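Local coordinates for ABC transporter substrate-binding protein (PDB 3UN6) that is of unknown transport substrate but binds zinc and probably serves as the ligand-binding component of an ABC-type import system, at residues N49-K54 and L67-F72; V236-V241 and Y318-R323. All coordinates share one frame; numbering follows the deposited sequence.

Contact 1: residues N49-K54 and L67-F72; sequences NLMMTK and LELVKF. With PO4 (phosphate ion), chain D.
The carbonyl of Leu67 is met almost head-on by the ammonium group of Lys54: NZ lies 2.6 Å from Leu67 O, with a C=O...N angle of 161°. A second flat group, the Asn49 carbonyl, one turn before Thr53, is gripped from opposite faces of its plane: Thr53 N supplies the helical bond on one face, and Thr53 OG1 comes in 2.7 Å from Asn49 O on the other. That bond leaves the methyl of Thr53 to meet the strand, CG2 lying 4.0 Å from Leu67 CD2, the two side chains crossing at about a right angle. Leu69 uses both branches. Its CD2 rests 4.0 Å from Leu50 CB, and its CD1 is pressed to 3.4 Å from CE of selenomethionine Met51, a tight contact. The Met51 chain starts away from the strand but doubles back through bends at chi2 (-57°) and chi3. Further along, Lys71 NZ bonds O3 of a phosphate, probably from the crystallisation liquor, at 3.0 Å; Lys266 binds the same ion. Leu50 and Leu67 also pack on Ile39, and helix 254-264 lies against Met51. This is the helix-to-strand half of a beta-alpha-beta crossover: strand 36-41, helix 48-58 and edge strand 66-71, with zinc ligand His46 just before the helix, in a periplasmic-binding-protein type of fold.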
loop_
_atom_site.group_PDB
_atom_site.type_symbol
_atom_site.label_atom_id
_atom_site.label_comp_id
_atom_site.label_asym_id
_atom_site.label_seq_id
_atom_site.Cartn_x
_atom_site.Cartn_y
_atom_site.Cartn_z
ATOM N N ASN A 49 5.694 -4.871 7.053
ATOM C CA ASN A 49 7.081 -5.345 7.013
ATOM C C ASN A 49 8.028 -4.339 7.690
ATOM O O ASN A 49 9.084 -4.714 8.138
ATOM C CB ASN A 49 7.570 -5.657 5.595
ATOM C CG ASN A 49 8.830 -6.514 5.599
ATOM O OD1 ASN A 49 8.914 -7.501 6.315
ATOM N ND2 ASN A 49 9.810 -6.127 4.816
ATOM N N LEU A 50 7.643 -3.069 7.763
ATOM C CA LEU A 50 8.440 -2.078 8.501
ATOM C C LEU A 50 8.432 -2.396 10.005
ATOM O O LEU A 50 9.452 -2.202 10.684
ATOM C CB LEU A 50 7.911 -0.658 8.284
ATOM C CG LEU A 50 8.176 -0.026 6.926
ATOM C CD1 LEU A 50 7.469 1.318 6.854
ATOM C CD2 LEU A 50 9.668 0.121 6.706
HETATM N N MSE A 51 7.288 -2.881 10.514
HETATM C CA MSE A 51 7.157 -3.238 11.932
HETATM C C MSE A 51 8.077 -4.432 12.204
HETATM O O MSE A 51 8.800 -4.484 13.213
HETATM C CB MSE A 51 5.717 -3.643 12.298
HETATM C CG MSE A 51 4.516 -2.765 11.803
HETATM SE SE MSE A 51 4.467 -0.889 12.283
HETATM C CE MSE A 51 5.474 -0.134 10.760
HETATM N N MSE A 52 8.045 -5.412 11.305
HETATM C CA MSE A 52 8.917 -6.572 11.457
HETATM C C MSE A 52 10.383 -6.141 11.439
HETATM O O MSE A 52 11.186 -6.636 12.250
HETATM C CB MSE A 52 8.669 -7.602 10.363
HETATM C CG MSE A 52 9.518 -8.789 10.496
HETATM SE SE MSE A 52 9.084 -9.858 12.121
HETATM C CE MSE A 52 10.806 -10.699 12.311
ATOM N N THR A 53 10.732 -5.224 10.530
ATOM C CA THR A 53 12.115 -4.732 10.413
ATOM C C THR A 53 12.576 -4.141 11.740
ATOM O O THR A 53 13.674 -4.429 12.212
ATOM C CB THR A 53 12.251 -3.704 9.270
ATOM O OG1 THR A 53 11.797 -4.304 8.050
ATOM C CG2 THR A 53 13.692 -3.246 9.109
ATOM N N LYS A 54 11.714 -3.319 12.328
ATOM C CA LYS A 54 11.922 -2.713 13.628
ATOM C C LYS A 54 12.151 -3.788 14.701
ATOM O O LYS A 54 13.088 -3.687 15.493
ATOM C CB LYS A 54 10.690 -1.864 13.978
ATOM C CG LYS A 54 10.725 -1.132 15.300
ATOM C CD LYS A 54 11.792 -0.106 15.331
ATOM C CE LYS A 54 11.675 0.714 16.580
ATOM N NZ LYS A 54 12.847 1.591 16.715
ATOM N N LEU A 67 15.827 3.084 13.751
ATOM C CA LEU A 67 14.665 3.183 12.905
ATOM C C LEU A 67 13.521 3.800 13.694
ATOM O O LEU A 67 13.080 3.252 14.716
ATOM C CB LEU A 67 14.285 1.791 12.385
ATOM C CG LEU A 67 13.086 1.650 11.441
ATOM C CD1 LEU A 67 13.215 2.568 10.226
ATOM C CD2 LEU A 67 12.948 0.202 11.017
ATOM N N GLU A 68 13.063 4.961 13.240
ATOM C CA GLU A 68 11.926 5.624 13.859
ATOM C C GLU A 68 10.777 5.535 12.875
ATOM O O GLU A 68 10.897 5.995 11.729
ATOM C CB GLU A 68 12.228 7.086 14.200
ATOM C CG GLU A 68 10.972 7.878 14.592
ATOM C CD GLU A 68 11.265 9.255 15.174
ATOM O OE1 GLU A 68 10.316 10.076 15.252
ATOM O OE2 GLU A 68 12.433 9.522 15.557
ATOM N N LEU A 69 9.678 4.918 13.309
ATOM C CA LEU A 69 8.503 4.771 12.467
ATOM C C LEU A 69 7.505 5.891 12.810
ATOM O O LEU A 69 7.027 5.996 13.935
ATOM C CB LEU A 69 7.878 3.398 12.678
ATOM C CG LEU A 69 8.759 2.190 12.367
ATOM C CD1 LEU A 69 8.014 0.916 12.749
ATOM C CD2 LEU A 69 9.168 2.152 10.900
ATOM N N VAL A 70 7.168 6.698 11.813
ATOM C CA VAL A 70 6.302 7.865 12.000
ATOM C C VAL A 70 4.934 7.600 11.335
ATOM O O VAL A 70 4.848 7.437 10.099
ATOM C CB VAL A 70 6.988 9.114 11.390
ATOM C CG1 VAL A 70 6.170 10.387 11.632
ATOM C CG2 VAL A 70 8.408 9.267 11.954
ATOM N N LYS A 71 3.873 7.578 12.146
ATOM C CA LYS A 71 2.518 7.252 11.677
ATOM C C LYS A 71 1.684 8.420 11.164
ATOM O O LYS A 71 1.644 9.484 11.779
ATOM C CB LYS A 71 1.721 6.576 12.798
ATOM C CG LYS A 71 0.371 6.065 12.341
ATOM C CD LYS A 71 -0.408 5.349 13.439
ATOM C CE LYS A 71 -0.988 6.333 14.429
ATOM N NZ LYS A 71 -1.869 5.622 15.386
ATOM N N PHE A 72 0.961 8.174 10.076
ATOM C CA PHE A 72 0.083 9.157 9.438
ATOM C C PHE A 72 -1.292 8.526 9.282
ATOM O O PHE A 72 -1.402 7.314 9.240
ATOM C CB PHE A 72 0.657 9.561 8.078
ATOM C CG PHE A 72 1.931 10.345 8.183
ATOM C CD1 PHE A 72 3.162 9.709 8.144
ATOM C CD2 PHE A 72 1.890 11.712 8.376
ATOM C CE1 PHE A 72 4.347 10.414 8.273
ATOM C CE2 PHE A 72 3.066 12.446 8.510
ATOM C CZ PHE A 72 4.315 11.779 8.461
HETATM P P PO4 D . -2.571 7.226 18.710
HETATM O O1 PO4 D . -3.746 6.409 19.195
HETATM O O2 PO4 D . -1.328 6.374 18.737
HETATM O O3 PO4 D . -2.815 7.679 17.294
HETATM O O4 PO4 D . -2.391 8.404 19.638
#

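Contact 2: residues V236-V241 and Y318-R323; sequences VAQAFV and YKEASR
Val241 holds CG1 anti to its backbone N (chi1 167°), and this methyl meets the Tyr318 backbone, 3.6 Å from Tyr318 CA and 4.1 Å from its CB. Gln238, one turn earlier on the same helix, sends CG anti to its own N and then bends at chi2 (65°), swinging the amide across to the end of the second helix. There NE2 sits 3.7 Å from Ala321 CB and donates its hydrogen bond to Leu317 O. The other amide atom, OE1, lies 3.7 Å from Glu320 OE1; the amide and carboxylate planes are only 18° apart, but two acceptor oxygens at this distance make no hydrogen bond. CB of Tyr318 points away from segment 236-241, and the OH at the far end is bonded to Leu284 N. Lys245, further along helix 234-250, ties the helix end down, while Gln242 NE2 holds Ser322 O: Lys245 NZ bonds the carbonyls of Tyr318 and Ala321 and makes a cation-pi contact with the Tyr318 ring, and its positive charge would be expected to interact favourably with the carbonyls here. What results is a short helix, 316-320, that ends at Glu320, its last turn and the tail from Ala321 laid against the long helix 234-250.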
loop_
_atom_site.group_PDB
_atom_site.type_symbol
_atom_site.label_atom_id
_atom_site.label_comp_id
_atom_site.label_asym_id
_atom_site.label_seq_id
_atom_site.Cartn_x
_atom_site.Cartn_y
_atom_site.Cartn_z
ATOM N N VAL A 236 24.302 2.690 5.489
ATOM C CA VAL A 236 23.136 2.663 6.363
ATOM C C VAL A 236 21.895 2.245 5.563
ATOM O O VAL A 236 21.091 1.444 6.038
ATOM C CB VAL A 236 22.969 4.018 7.077
ATOM C CG1 VAL A 236 21.669 4.084 7.827
ATOM C CG2 VAL A 236 24.176 4.238 8.028
ATOM N N ALA A 237 21.767 2.775 4.346
ATOM C CA ALA A 237 20.642 2.452 3.465
ATOM C C ALA A 237 20.671 0.959 3.142
ATOM O O ALA A 237 19.652 0.288 3.195
ATOM C CB ALA A 237 20.721 3.262 2.192
ATOM N N GLN A 238 21.847 0.444 2.820
ATOM C CA GLN A 238 21.993 -0.974 2.512
ATOM C C GLN A 238 21.660 -1.845 3.727
ATOM O O GLN A 238 21.007 -2.849 3.581
ATOM C CB GLN A 238 23.417 -1.279 2.017
ATOM C CG GLN A 238 23.614 -2.730 1.580
ATOM C CD GLN A 238 22.778 -3.087 0.350
ATOM O OE1 GLN A 238 23.026 -2.575 -0.751
ATOM N NE2 GLN A 238 21.807 -3.994 0.525
ATOM N N ALA A 239 22.129 -1.470 4.912
ATOM C CA ALA A 239 21.841 -2.243 6.137
ATOM C C ALA A 239 20.325 -2.273 6.371
ATOM O O ALA A 239 19.739 -3.321 6.623
ATOM C CB ALA A 239 22.568 -1.645 7.348
ATOM N N PHE A 240 19.688 -1.126 6.216
ATOM C CA PHE A 240 18.234 -1.049 6.392
ATOM C C PHE A 240 17.440 -1.948 5.397
ATOM O O PHE A 240 16.585 -2.740 5.803
ATOM C CB PHE A 240 17.789 0.420 6.353
ATOM C CG PHE A 240 16.324 0.589 6.302
ATOM C CD1 PHE A 240 15.523 0.026 7.286
ATOM C CD2 PHE A 240 15.733 1.298 5.278
ATOM C CE1 PHE A 240 14.161 0.150 7.255
ATOM C CE2 PHE A 240 14.364 1.441 5.236
ATOM C CZ PHE A 240 13.571 0.852 6.247
ATOM N N VAL A 241 17.762 -1.858 4.113
ATOM C CA VAL A 241 17.082 -2.672 3.096
ATOM C C VAL A 241 17.342 -4.163 3.323
ATOM O O VAL A 241 16.490 -5.006 3.048
ATOM C CB VAL A 241 17.538 -2.283 1.681
ATOM C CG1 VAL A 241 17.078 -3.321 0.653
ATOM C CG2 VAL A 241 17.021 -0.905 1.348
ATOM N N TYR A 318 18.092 -3.980 -2.807
ATOM C CA TYR A 318 17.367 -5.186 -2.462
ATOM C C TYR A 318 18.005 -6.413 -3.102
ATOM O O TYR A 318 18.075 -7.464 -2.478
ATOM C CB TYR A 318 15.888 -5.066 -2.857
ATOM C CG TYR A 318 15.050 -6.199 -2.340
ATOM C CD1 TYR A 318 14.469 -6.133 -1.071
ATOM C CD2 TYR A 318 14.855 -7.338 -3.093
ATOM C CE1 TYR A 318 13.716 -7.160 -0.586
ATOM C CE2 TYR A 318 14.084 -8.392 -2.604
ATOM C CZ TYR A 318 13.522 -8.296 -1.355
ATOM O OH TYR A 318 12.771 -9.331 -0.838
ATOM N N LYS A 319 18.476 -6.279 -4.340
ATOM C CA LYS A 319 19.118 -7.397 -5.024
ATOM C C LYS A 319 20.419 -7.796 -4.333
ATOM O O LYS A 319 20.674 -8.974 -4.135
ATOM C CB LYS A 319 19.396 -7.045 -6.491
ATOM C CG LYS A 319 20.333 -8.016 -7.172
ATOM C CD LYS A 319 20.641 -7.585 -8.572
ATOM C CE LYS A 319 21.620 -8.547 -9.236
ATOM N NZ LYS A 319 21.881 -8.173 -10.660
ATOM N N GLU A 320 21.234 -6.819 -3.952
ATOM C CA GLU A 320 22.516 -7.108 -3.292
ATOM C C GLU A 320 22.345 -7.616 -1.865
ATOM O O GLU A 320 23.207 -8.321 -1.366
ATOM C CB GLU A 320 23.413 -5.880 -3.256
ATOM C CG GLU A 320 23.824 -5.363 -4.615
ATOM C CD GLU A 320 24.648 -4.090 -4.506
ATOM O OE1 GLU A 320 25.234 -3.846 -3.418
ATOM O OE2 GLU A 320 24.707 -3.341 -5.506
ATOM N N ALA A 321 21.251 -7.240 -1.213
ATOM C CA ALA A 321 20.996 -7.685 0.155
ATOM C C ALA A 321 20.827 -9.197 0.137
ATOM O O ALA A 321 20.187 -9.746 -0.770
ATOM C CB ALA A 321 19.749 -7.020 0.730
ATOM N N SER A 322 21.406 -9.865 1.125
ATOM C CA SER A 322 21.286 -11.315 1.224
ATOM C C SER A 322 19.900 -11.720 1.772
ATOM O O SER A 322 19.256 -10.981 2.512
ATOM C CB SER A 322 22.387 -11.886 2.120
ATOM O OG SER A 322 22.237 -11.430 3.456
ATOM N N ARG A 323 19.452 -12.900 1.379
ATOM C CA ARG A 323 18.190 -13.435 1.861
ATOM C C ARG A 323 18.331 -13.911 3.315
ATOM O O ARG A 323 17.413 -13.717 4.132
ATOM C CB ARG A 323 17.739 -14.613 0.986
ATOM C CG ARG A 323 17.301 -14.221 -0.418
ATOM C CD ARG A 323 16.478 -15.324 -1.047
ATOM N NE ARG A 323 15.705 -14.831 -2.181
ATOM C CZ ARG A 323 14.617 -15.431 -2.668
ATOM N NH1 ARG A 323 14.149 -16.542 -2.116
ATOM N NH2 ARG A 323 13.971 -14.900 -3.695
#

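How the contacts relate
Contact 1 closes before contact 2 opens along the chain, yet their centres are just 16 Å apart. Phe240 bridges them: it lies on segment 236-241, takes no part in contact 2 itself, and points its ring at contact 1, CE1 standing 3.9 Å from both Thr53 CG2 and Leu67 CD1. Helix 234-250 is thus shared, with Tyr244 and Ser247 touching helix 48-58 and Phe240 reaching Ile37 and Ile39 of strand 36-41. It thereby connects the early beta-alpha-beta unit, which gives two strands to the five-stranded sheet, with the last helix of the chain, a build consistent with a lobe whose chain returns to it at the C-terminus.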